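Local atomic coordinates of thiosulfate reductase (Thermus thermophilus, PDB entry 2VPZ), a protein that probably catalyses the reduction of sulfur compounds such as polysulfide or thiosulfate, using a molybdenum bound by molybdopterin guanine dinucleotide and an iron-sulfur cluster. Residues Asp644-Val649 and Ile695-Phe699. Numbering follows the deposited sequence.
Sequences DPENEV and IVHGF. With MGD (2-amino-5,6-dimercapto-7-methyl-3,7,8a,9-tetrahydro-8-oxa-1,3,9,10-tetraaza-anthracen-4-one guanosine dinucleotide), chain H.
The ring of F699 lies against the backbone of the 644-649 loop, with N647 N 4.0 Å above the ring plane, over its centre, and E646 CA 3.6 Å from F699 CE2. A flat aromatic suits this place because its face can pack on peptide groups without asking for a partner, while its weakly positive C-H edge suits the carbonyl oxygen D644 O, in plane and 3.7 Å from F699 CZ. With CG turned opposite its own carbonyl carbon (chi1 -77°), F699 carries the ring over to the loop. N647 slides past it in the opposite direction, its amide plane tilted 25° from the ring; asparagine fits because its short, flat amide packs along the ring, its end coming close to the V696 carbonyl. Further along, V649 and I695 lie side by side, V649 CG1 3.8 Å from I695 CG2, two beta-branched residues suited to strands. A water donates to E648 O (2.6 Å) and accepts from V696 N (3.0 Å), bridging the two backbones.

Around this shell, H629 NE2 donates a hydrogen bond to D644 O and its ring meets F699 edge-to-face, while S626 holds the carboxylate of D644. The carboxylate of E646 is hydrogen-bonded to Y666 and salt-bridged to R681. Beyond V696, H697 lays one ring face on the pterin, offset, with H697 ND1 3.4 Å from MGD N18, and D716 bonds that same nitrogen. At the positive phi of G698 (105°) a CB would jam against H697 O, which calls for glycine. The contact brings together strands 648-650 and 692-696, at the ends of the sheet order, with water in place of direct backbone bonds, as where a barrel closes, consistent with the double-psi beta-barrel of molybdopterin dinucleotide-binding domains.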
loop_
_atom_site.group_PDB
_atom_site.type_symbol
_atom_site.label_atom_id
_atom_site.label_comp_id
_atom_site.label_asym_id
_atom_site.label_seq_id
_atom_site.Cartn_x
_atom_site.Cartn_y
_atom_site.Cartn_z
ATOM N N ASP A 644 -10.660 15.935 24.199
ATOM C CA ASP A 644 -9.328 16.030 24.864
ATOM C C ASP A 644 -9.529 16.479 26.310
ATOM O O ASP A 644 -9.479 17.720 26.628
ATOM C CB ASP A 644 -8.427 16.980 24.031
ATOM C CG ASP A 644 -6.961 16.964 24.477
ATOM O OD1 ASP A 644 -6.510 15.923 25.039
ATOM O OD2 ASP A 644 -6.263 17.990 24.227
ATOM N N PRO A 645 -9.725 15.492 27.239
ATOM C CA PRO A 645 -9.964 15.561 28.678
ATOM C C PRO A 645 -8.763 15.797 29.582
ATOM O O PRO A 645 -8.921 16.023 30.786
ATOM C CB PRO A 645 -10.688 14.233 28.967
ATOM C CG PRO A 645 -10.277 13.287 27.789
ATOM C CD PRO A 645 -9.299 14.138 26.935
ATOM N N GLU A 646 -7.566 15.696 29.028
ATOM C CA GLU A 646 -6.350 15.916 29.818
ATOM C C GLU A 646 -5.114 16.105 28.942
ATOM O O GLU A 646 -5.134 15.761 27.740
ATOM C CB GLU A 646 -6.078 14.746 30.789
ATOM C CG GLU A 646 -6.129 13.337 30.092
ATOM C CD GLU A 646 -5.493 12.160 30.885
ATOM O OE1 GLU A 646 -5.017 12.387 32.013
ATOM O OE2 GLU A 646 -5.465 11.014 30.364
ATOM N N ASN A 647 -4.067 16.700 29.508
ATOM C CA ASN A 647 -2.843 16.809 28.814
ATOM C C ASN A 647 -1.998 15.626 29.189
ATOM O O ASN A 647 -2.325 14.807 30.085
ATOM C CB ASN A 647 -2.072 18.168 28.916
ATOM C CG ASN A 647 -1.871 18.680 30.339
ATOM O OD1 ASN A 647 -1.207 19.709 30.541
ATOM N ND2 ASN A 647 -2.446 17.990 31.326
ATOM N N GLU A 648 -0.888 15.538 28.464
ATOM C CA GLU A 648 -0.053 14.363 28.496
ATOM C C GLU A 648 1.473 14.899 28.392
ATOM O O GLU A 648 1.768 15.766 27.567
ATOM C CB GLU A 648 -0.699 13.581 27.256
ATOM C CG GLU A 648 -2.405 13.670 27.159
ATOM C CD GLU A 648 -3.050 14.490 25.949
ATOM O OE1 GLU A 648 -2.308 14.859 25.013
ATOM O OE2 GLU A 648 -4.322 14.756 25.920
ATOM N N VAL A 649 2.399 14.473 29.277
ATOM C CA VAL A 649 3.839 14.918 29.255
ATOM C C VAL A 649 4.652 14.114 28.222
ATOM O O VAL A 649 4.680 12.888 28.304
ATOM C CB VAL A 649 4.663 14.702 30.634
ATOM C CG1 VAL A 649 5.825 15.739 30.726
ATOM C CG2 VAL A 649 3.781 14.761 31.860
ATOM N N ILE A 695 4.290 19.894 27.463
ATOM C CA ILE A 695 2.882 19.729 27.888
ATOM C C ILE A 695 2.038 20.845 27.243
ATOM O O ILE A 695 2.555 21.934 26.977
ATOM C CB ILE A 695 2.656 19.795 29.463
ATOM C CG1 ILE A 695 3.075 21.150 30.018
ATOM C CG2 ILE A 695 3.365 18.598 30.154
ATOM C CD1 ILE A 695 2.617 21.438 31.487
ATOM N N VAL A 696 0.768 20.583 26.934
ATOM C CA VAL A 696 -0.101 21.616 26.369
ATOM C C VAL A 696 -0.527 22.589 27.502
ATOM O O VAL A 696 -0.904 22.133 28.591
ATOM C CB VAL A 696 -1.368 20.993 25.679
ATOM C CG1 VAL A 696 -2.465 22.079 25.450
ATOM C CG2 VAL A 696 -0.970 20.317 24.336
ATOM N N HIS A 697 -0.450 23.908 27.238
ATOM C CA HIS A 697 -0.842 25.014 28.178
ATOM C C HIS A 697 -2.360 25.107 28.442
ATOM O O HIS A 697 -3.160 24.879 27.542
ATOM C CB HIS A 697 -0.401 26.435 27.663
ATOM C CG HIS A 697 -1.081 27.601 28.289
ATOM N ND1 HIS A 697 -0.961 27.884 29.619
ATOM C CD2 HIS A 697 -1.966 28.478 27.802
ATOM C CE1 HIS A 697 -1.757 28.875 29.937
ATOM N NE2 HIS A 697 -2.384 29.261 28.843
ATOM N N GLY A 698 -2.776 25.460 29.663
ATOM C CA GLY A 698 -4.199 25.591 29.978
ATOM C C GLY A 698 -4.933 24.541 30.801
ATOM O O GLY A 698 -6.155 24.599 30.936
ATOM N N PHE A 699 -4.239 23.536 31.317
ATOM C CA PHE A 699 -4.897 22.520 32.161
ATOM C C PHE A 699 -4.453 22.769 33.619
ATOM O O PHE A 699 -3.772 23.773 33.882
ATOM C CB PHE A 699 -4.574 21.077 31.725
ATOM C CG PHE A 699 -5.331 20.610 30.482
ATOM C CD1 PHE A 699 -4.855 20.914 29.207
ATOM C CD2 PHE A 699 -6.519 19.871 30.596
ATOM C CE1 PHE A 699 -5.549 20.495 28.055
ATOM C CE2 PHE A 699 -7.231 19.437 29.474
ATOM C CZ PHE A 699 -6.746 19.751 28.191
HETATM P PB MGD H . -7.616 32.467 28.443
HETATM O O1B MGD H . -6.998 31.392 29.284
HETATM O O2B MGD H . -8.548 32.089 27.333
HETATM O O3B MGD H . -6.357 33.395 28.044
HETATM O O3A MGD H . -4.390 34.865 27.534
HETATM P PA MGD H . -5.937 34.955 27.918
HETATM O O1A MGD H . -6.875 35.464 26.835
HETATM O O2A MGD H . -5.976 35.549 29.281
HETATM O "O5'" MGD H . -8.451 33.429 29.357
HETATM C "C5'" MGD H . -9.665 34.033 28.908
HETATM C "C4'" MGD H . -10.406 34.488 30.166
HETATM O "O4'" MGD H . -11.448 35.271 29.594
HETATM C "C3'" MGD H . -11.083 33.399 30.956
HETATM O "O3'" MGD H . -11.233 33.919 32.284
HETATM C "C2'" MGD H . -12.435 33.282 30.236
HETATM O "O2'" MGD H . -13.347 32.711 31.138
HETATM C "C1'" MGD H . -12.773 34.735 29.894
HETATM N N9 MGD H . -13.727 35.021 28.756
HETATM C C8 MGD H . -13.857 34.316 27.630
HETATM N N7 MGD H . -14.764 34.835 26.771
HETATM C C5 MGD H . -15.231 35.974 27.328
HETATM C C6 MGD H . -16.197 37.100 26.951
HETATM O O6 MGD H . -16.877 37.093 25.865
HETATM N N1 MGD H . -16.325 38.110 27.874
HETATM C C2 MGD H . -15.655 38.158 29.067
HETATM N N2 MGD H . -15.803 39.173 29.973
HETATM N N3 MGD H . -14.788 37.192 29.396
HETATM C C4 MGD H . -14.526 36.080 28.632
HETATM C C10 MGD H . -3.937 34.757 26.150
HETATM C C11 MGD H . -2.462 34.974 26.145
HETATM O O11 MGD H . -1.952 34.201 27.232
HETATM C C12 MGD H . -1.727 34.679 24.890
HETATM S S12 MGD H . -2.245 35.280 23.371
HETATM C C13 MGD H . -0.582 33.996 24.882
HETATM S S13 MGD H . 0.303 33.562 23.543
HETATM C C14 MGD H . 0.136 33.530 26.027
HETATM N N15 MGD H . 0.118 32.039 26.027
HETATM C C16 MGD H . 0.583 31.481 27.194
HETATM C C17 MGD H . 1.209 30.166 27.354
HETATM O O17 MGD H . 1.327 29.384 26.364
HETATM N N18 MGD H . 1.660 29.829 28.563
HETATM C C19 MGD H . 1.563 30.630 29.641
HETATM N N19 MGD H . 1.973 30.228 30.883
HETATM N N20 MGD H . 1.030 31.849 29.537
HETATM C C21 MGD H . 0.515 32.320 28.406
HETATM N N22 MGD H . -0.071 33.521 28.374
HETATM C C23 MGD H . -0.521 34.188 27.201
HETATM O O HOH W 1 0.270 17.691 26.568
#